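PDB 1O1Z: glycerophosphodiester phosphodiesterase from Thermotoga maritima, which belongs to the glycerophosphoryl diester phosphodiesterase family, a group of TIM-barrel proteins, and carries a bound sodium ion in its single chain. Local coordinates for residues A[21-26]-A[224-229]; A[176-181]-A[202-207]. One frame throughout, in Å; residues are numbered along the deposited sequence.

How the contacts relate
Both contacts lie in the TIM barrel, with centres about 16 Å apart. Contact 1 is where the chain closes on itself, pairing the loop after strand 14-18 with the segment that ends strand 221-224 and starts helix 227-232. Contact 2 lies, in sequence, within the long span that contact 1 closes, and joins strands 174-178 and 200-204. They meet at Asn207, whose OD1 lies 2.9 Å from Asp225 N and 3.0 Å from Thr224 OG1, both probable hydrogen bonds. His18 is a second common neighbour, hydrogen-bonded to Ser22 and Asp225 of contact 1 and touched by the Thr205 side chain of contact 2. The sodium ion sits at Ser123 and Arg126, which belong to neither contact.

Contact 1: residues A[21-26]-A[224-229]; sequences YSAKYL and TDEVEL
Tyr21 and Lys24 converge on one carboxylate oxygen of Glu228. Tyr21 OH donates to the anti lone pair of Glu228 OE2 at 2.6 Å, while Lys24 NZ forms a salt bridge on the syn side of the same oxygen at 3.0 Å. Lys24 and Glu228 each have a second conformer, so both bonds to OE2 describe one deposited state. The phenol ring and the carboxylate stand 77° apart. Water 1 donates to Tyr21 OH (2.8 Å) and to Glu226 OE1 and accepts from Leu229 N, linking the hydroxyl to the side chain of Glu226, the N-cap residue, and to the backbone of helix 227-232. Ala23 N donates to Asp225 O at 3.3 Å, and that oxygen also lies at the ring edge, 3.3 Å from Tyr21 CD1. Ser22 OG and Asp225 OD1 come close without a good bonding angle; both are hydrogen-bonded to His18, the OG to its O and the OD1 to its ND1. With Tyr21 CG anti to the backbone N (chi1 -164°), the ring receives Val227 CB over the centre of one face, a CH-pi contact 3.9 Å from the centroid. Lys24 CB covers the opposite face, nearer the rim. Glu226 N donates to Thr224 OG1 at 3.0 Å, an ST turn just before the helix. Strands 14-18 and 221-224 pair in parallel, so the contact joins what follows the first and last strands where a TIM barrel closes.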
loop_
_atom_site.group_PDB
_atom_site.type_symbol
_atom_site.label_atom_id
_atom_site.label_comp_id
_atom_site.label_asym_id
_atom_site.label_seq_id
_atom_site.Cartn_x
_atom_site.Cartn_y
_atom_site.Cartn_z
ATOM N N TYR A 21 8.646 0.612 -8.407
ATOM C CA TYR A 21 9.556 1.728 -8.633
ATOM C C TYR A 21 8.918 2.585 -9.715
ATOM O O TYR A 21 9.362 2.619 -10.863
ATOM C CB TYR A 21 10.934 1.233 -9.054
ATOM C CG TYR A 21 12.055 2.249 -8.965
ATOM C CD1 TYR A 21 11.799 3.612 -8.799
ATOM C CD2 TYR A 21 13.363 1.845 -9.058
ATOM C CE1 TYR A 21 12.808 4.527 -8.714
ATOM C CE2 TYR A 21 14.393 2.754 -8.976
ATOM C CZ TYR A 21 14.118 4.090 -8.799
ATOM O OH TYR A 21 15.156 4.998 -8.706
ATOM N N SER A 22 7.864 3.295 -9.326
ATOM C CA SER A 22 6.983 3.919 -10.309
ATOM C C SER A 22 7.530 5.234 -10.868
ATOM O O SER A 22 7.005 5.725 -11.838
ATOM C CB SER A 22 5.588 4.092 -9.712
ATOM O OG SER A 22 5.633 4.919 -8.566
ATOM N N ALA A 23 8.559 5.814 -10.250
ATOM C CA ALA A 23 9.214 7.005 -10.839
ATOM C C ALA A 23 9.943 6.675 -12.137
ATOM O O ALA A 23 10.167 7.575 -12.984
ATOM C CB ALA A 23 10.185 7.634 -9.867
ATOM N N LYS A 24 10.371 5.425 -12.288
ATOM C CA LYS A 24 11.185 5.011 -13.440
ATOM C C LYS A 24 10.546 3.952 -14.354
ATOM O O LYS A 24 10.956 3.803 -15.512
ATOM C CB LYS A 24 12.545 4.496 -12.962
ATOM C CG LYS A 24 13.472 5.580 -12.423
ATOM C CD LYS A 24 14.913 5.054 -12.272
ATOM C CE LYS A 24 15.891 6.173 -11.852
ATOM N NZ LYS A 24 17.338 5.826 -12.088
ATOM N N TYR A 25 9.562 3.226 -13.829
ATOM C CA TYR A 25 8.918 2.135 -14.542
ATOM C C TYR A 25 7.413 2.257 -14.408
ATOM O O TYR A 25 6.902 2.846 -13.453
ATOM C CB TYR A 25 9.404 0.801 -13.980
ATOM C CG TYR A 25 10.900 0.674 -14.095
ATOM C CD1 TYR A 25 11.488 0.300 -15.296
ATOM C CD2 TYR A 25 11.735 1.039 -13.036
ATOM C CE1 TYR A 25 12.878 0.233 -15.416
ATOM C CE2 TYR A 25 13.107 0.961 -13.146
ATOM C CZ TYR A 25 13.674 0.563 -14.328
ATOM O OH TYR A 25 15.060 0.515 -14.425
ATOM N N LEU A 26 6.686 1.673 -15.346
ATOM C CA LEU A 26 5.238 1.831 -15.348
ATOM C C LEU A 26 4.606 1.249 -14.075
ATOM O O LEU A 26 4.796 0.073 -13.728
ATOM C CB LEU A 26 4.633 1.188 -16.590
ATOM C CG LEU A 26 3.107 1.283 -16.711
ATOM C CD1 LEU A 26 2.659 2.725 -16.820
ATOM C CD2 LEU A 26 2.580 0.446 -17.885
ATOM N N THR A 224 7.095 5.381 -1.296
ATOM C CA THR A 224 7.676 6.373 -2.178
ATOM C C THR A 224 7.736 5.881 -3.609
ATOM O O THR A 224 7.879 4.685 -3.842
ATOM C CB THR A 224 9.132 6.695 -1.706
ATOM O OG1 THR A 224 9.717 7.699 -2.551
ATOM C CG2 THR A 224 10.059 5.484 -1.792
ATOM N N ASP A 225 7.655 6.806 -4.564
ATOM C CA ASP A 225 7.921 6.476 -5.961
ATOM C C ASP A 225 9.431 6.391 -6.271
ATOM O O ASP A 225 9.842 5.762 -7.239
ATOM C CB ASP A 225 7.302 7.506 -6.886
ATOM C CG ASP A 225 5.830 7.720 -6.653
ATOM O OD1 ASP A 225 5.100 6.728 -6.432
ATOM O OD2 ASP A 225 5.312 8.874 -6.724
ATOM N N GLU A 226 10.233 7.070 -5.459
ATOM C CA GLU A 226 11.668 7.268 -5.696
ATOM C C GLU A 226 12.481 6.286 -4.871
ATOM O O GLU A 226 13.160 6.641 -3.905
ATOM C CB GLU A 226 12.046 8.709 -5.373
ATOM C CG GLU A 226 11.444 9.728 -6.320
ATOM C CD GLU A 226 12.148 9.802 -7.678
ATOM O OE1 GLU A 226 13.174 9.107 -7.915
ATOM O OE2 GLU A 226 11.676 10.577 -8.532
ATOM N N VAL A 227 12.423 5.019 -5.285
ATOM C CA VAL A 227 13.002 3.956 -4.488
ATOM C C VAL A 227 14.501 4.084 -4.247
ATOM O O VAL A 227 14.964 4.016 -3.102
ATOM C CB VAL A 227 12.678 2.564 -5.077
ATOM C CG1 VAL A 227 13.402 1.484 -4.319
ATOM C CG2 VAL A 227 11.184 2.332 -5.080
ATOM N N GLU A 228 15.303 4.266 -5.299
ATOM C CA GLU A 228 16.753 4.333 -5.100
ATOM C C GLU A 228 17.145 5.494 -4.195
ATOM O O GLU A 228 18.007 5.361 -3.349
ATOM C CB GLU A 228 17.509 4.488 -6.424
ATOM C CG GLU A 228 17.480 3.284 -7.346
ATOM C CD GLU A 228 18.107 3.597 -8.705
ATOM O OE1 GLU A 228 19.323 3.354 -8.848
ATOM O OE2 GLU A 228 17.409 4.121 -9.618
ATOM N N LEU A 229 16.504 6.646 -4.393
ATOM C CA LEU A 229 16.757 7.816 -3.570
ATOM C C LEU A 229 16.576 7.480 -2.092
ATOM O O LEU A 229 17.431 7.724 -1.282
ATOM C CB LEU A 229 15.821 8.944 -3.992
ATOM C CG LEU A 229 15.815 10.226 -3.159
ATOM C CD1 LEU A 229 17.185 10.838 -3.051
ATOM C CD2 LEU A 229 14.795 11.194 -3.772
HETATM O O HOH W 1 14.873 7.148 -6.955
#

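Contact 2: residues A[176-181]-A[202-207]; sequences HVPYQA and FVWTLN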
loop_
_atom_site.group_PDB
_atom_site.type_symbol
_atom_site.label_atom_id
_atom_site.label_comp_id
_atom_site.label_asym_id
_atom_site.label_seq_id
_atom_site.Cartn_x
_atom_site.Cartn_y
_atom_site.Cartn_z
ATOM N N HIS A 176 -1.191 4.258 8.111
ATOM C CA HIS A 176 -0.587 4.754 6.882
ATOM C C HIS A 176 -1.107 6.160 6.699
ATOM O O HIS A 176 -2.244 6.363 6.290
ATOM C CB HIS A 176 -0.990 3.850 5.714
ATOM C CG HIS A 176 -0.523 2.430 5.856
ATOM N ND1 HIS A 176 -0.268 1.626 4.767
ATOM C CD2 HIS A 176 -0.269 1.667 6.954
ATOM C CE1 HIS A 176 0.119 0.427 5.186
ATOM N NE2 HIS A 176 0.116 0.421 6.511
ATOM N N VAL A 177 -0.267 7.123 7.043
ATOM C CA VAL A 177 -0.699 8.510 7.192
ATOM C C VAL A 177 -0.050 9.381 6.120
ATOM O O VAL A 177 1.085 9.166 5.685
ATOM C CB VAL A 177 -0.401 9.035 8.602
ATOM C CG1 VAL A 177 -0.888 8.034 9.664
ATOM C CG2 VAL A 177 1.011 9.247 8.780
ATOM N N PRO A 178 -0.771 10.372 5.635
ATOM C CA PRO A 178 -0.179 11.307 4.688
ATOM C C PRO A 178 0.942 12.058 5.371
ATOM O O PRO A 178 0.830 12.412 6.533
ATOM C CB PRO A 178 -1.327 12.240 4.326
ATOM C CG PRO A 178 -2.424 11.936 5.252
ATOM C CD PRO A 178 -2.178 10.677 5.937
ATOM N N TYR A 179 2.036 12.313 4.673
ATOM C CA TYR A 179 3.137 13.022 5.341
ATOM C C TYR A 179 2.792 14.424 5.867
ATOM O O TYR A 179 3.424 14.918 6.796
ATOM C CB TYR A 179 4.390 13.059 4.452
ATOM C CG TYR A 179 4.238 13.777 3.155
ATOM C CD1 TYR A 179 4.419 15.152 3.064
ATOM C CD2 TYR A 179 3.995 13.067 1.969
ATOM C CE1 TYR A 179 4.316 15.810 1.862
ATOM C CE2 TYR A 179 3.920 13.716 0.765
ATOM C CZ TYR A 179 4.076 15.081 0.708
ATOM O OH TYR A 179 3.972 15.718 -0.506
ATOM N N GLN A 180 1.778 15.042 5.275
ATOM C CA GLN A 180 1.290 16.340 5.692
ATOM C C GLN A 180 0.713 16.324 7.111
ATOM O O GLN A 180 0.596 17.384 7.741
ATOM C CB GLN A 180 0.251 16.856 4.699
ATOM C CG GLN A 180 0.820 17.125 3.288
ATOM C CD GLN A 180 0.684 15.963 2.325
ATOM O OE1 GLN A 180 0.488 14.812 2.724
ATOM N NE2 GLN A 180 0.788 16.266 1.025
ATOM N N ALA A 181 0.382 15.135 7.618
ATOM C CA ALA A 181 -0.087 15.000 9.003
ATOM C C ALA A 181 0.924 15.530 10.012
ATOM O O ALA A 181 0.552 16.050 11.052
ATOM C CB ALA A 181 -0.432 13.557 9.333
ATOM N N PHE A 202 3.572 4.237 8.840
ATOM C CA PHE A 202 4.050 4.429 7.474
ATOM C C PHE A 202 3.543 5.782 7.003
ATOM O O PHE A 202 2.424 6.206 7.342
ATOM C CB PHE A 202 3.500 3.373 6.506
ATOM C CG PHE A 202 4.159 2.033 6.594
ATOM C CD1 PHE A 202 3.723 1.096 7.501
ATOM C CD2 PHE A 202 5.200 1.690 5.709
ATOM C CE1 PHE A 202 4.329 -0.150 7.592
ATOM C CE2 PHE A 202 5.808 0.439 5.814
ATOM C CZ PHE A 202 5.349 -0.477 6.747
ATOM N N VAL A 203 4.364 6.475 6.229
ATOM C CA VAL A 203 3.925 7.698 5.563
ATOM C C VAL A 203 3.885 7.537 4.060
ATOM O O VAL A 203 4.666 6.805 3.506
ATOM C CB VAL A 203 4.758 8.922 5.973
ATOM C CG1 VAL A 203 4.619 9.145 7.452
ATOM C CG2 VAL A 203 6.202 8.788 5.572
ATOM N N TRP A 204 2.944 8.218 3.407
ATOM C CA TRP A 204 2.789 8.159 1.954
ATOM C C TRP A 204 2.324 9.497 1.397
ATOM O O TRP A 204 1.836 10.339 2.142
ATOM C CB TRP A 204 1.745 7.104 1.582
ATOM C CG TRP A 204 0.369 7.398 2.183
ATOM C CD1 TRP A 204 -0.055 7.046 3.418
ATOM C CD2 TRP A 204 -0.713 8.150 1.591
ATOM N NE1 TRP A 204 -1.330 7.508 3.638
ATOM C CE2 TRP A 204 -1.768 8.178 2.531
ATOM C CE3 TRP A 204 -0.903 8.782 0.362
ATOM C CZ2 TRP A 204 -2.984 8.819 2.290
ATOM C CZ3 TRP A 204 -2.115 9.424 0.119
ATOM C CH2 TRP A 204 -3.141 9.435 1.084
ATOM N N THR A 205 2.467 9.741 0.093
ATOM C CA THR A 205 3.422 9.103 -0.790
ATOM C C THR A 205 4.541 10.120 -0.888
ATOM O O THR A 205 4.383 11.202 -1.467
ATOM C CB THR A 205 2.804 8.896 -2.174
ATOM O OG1 THR A 205 1.821 7.857 -2.099
ATOM C CG2 THR A 205 3.875 8.384 -3.152
ATOM N N LEU A 206 5.661 9.791 -0.265
ATOM C CA LEU A 206 6.668 10.796 0.017
ATOM C C LEU A 206 7.822 10.666 -0.963
ATOM O O LEU A 206 8.493 9.633 -1.011
ATOM C CB LEU A 206 7.127 10.643 1.466
ATOM C CG LEU A 206 8.157 11.665 1.924
ATOM C CD1 LEU A 206 7.689 13.096 1.690
ATOM C CD2 LEU A 206 8.505 11.423 3.356
ATOM N N ASN A 207 8.052 11.718 -1.732
ATOM C CA ASN A 207 9.149 11.758 -2.690
ATOM C C ASN A 207 10.186 12.833 -2.372
ATOM O O ASN A 207 11.194 12.946 -3.064
ATOM C CB ASN A 207 8.587 11.939 -4.096
ATOM C CG ASN A 207 7.764 10.756 -4.545
ATOM O OD1 ASN A 207 8.042 9.625 -4.178
ATOM N ND2 ASN A 207 6.734 11.020 -5.356
HETATM O O HOH W 2 6.584 14.227 -1.759
HETATM O O HOH W 3 0.033 12.503 1.306
#
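Trp204 and Tyr179 bury the most surface here, followed by His176. Trp204 CG lies between its backbone N and carbonyl carbon (chi1 60°), and the indole reaches back across the neighbouring strand. There Trp204 NE1 donates to His176 O at 3.0 Å; the acceptor is in the indole plane, but the donor stands above the carbonyl plane, with a C=O...N angle of only 94°. Pro178 CA sits over one face of the indole, 4.2 Å from the centroid of the five-membered ring, and water 3 lies over that face too. The water donates to Trp204 O and to Gln180 OE1. Trp204 O also accepts from Tyr179 N at 3.2 Å, giving this carbonyl two donors just ahead of the cis peptide that leads into Thr205.

The Tyr179 ring lies between Leu206 CD1, a CH-pi contact over one face 3.8 Å from the centroid, and Gln180 OE1, above the centre of the other. Thr205 O approaches its edge, 3.4 Å from Tyr179 CE2. His176, whose NE2 is hydrogen-bonded to Ser174 OG, runs beside Phe202; Phe202 CB lies over the imidazole face, and the two rings meet obliquely, planes at 43°. Val177 N to Phe202 O (2.9 Å) and Trp204 N to Val177 O continue the parallel pairing.

These strands frame the beta-alpha-beta unit formed with helix 185-196. His176 and Phe202 face strand 129-133, Phe202 also reaching strand 14-18, while Val203, Tyr179 and Leu206 pack on helix 209-215.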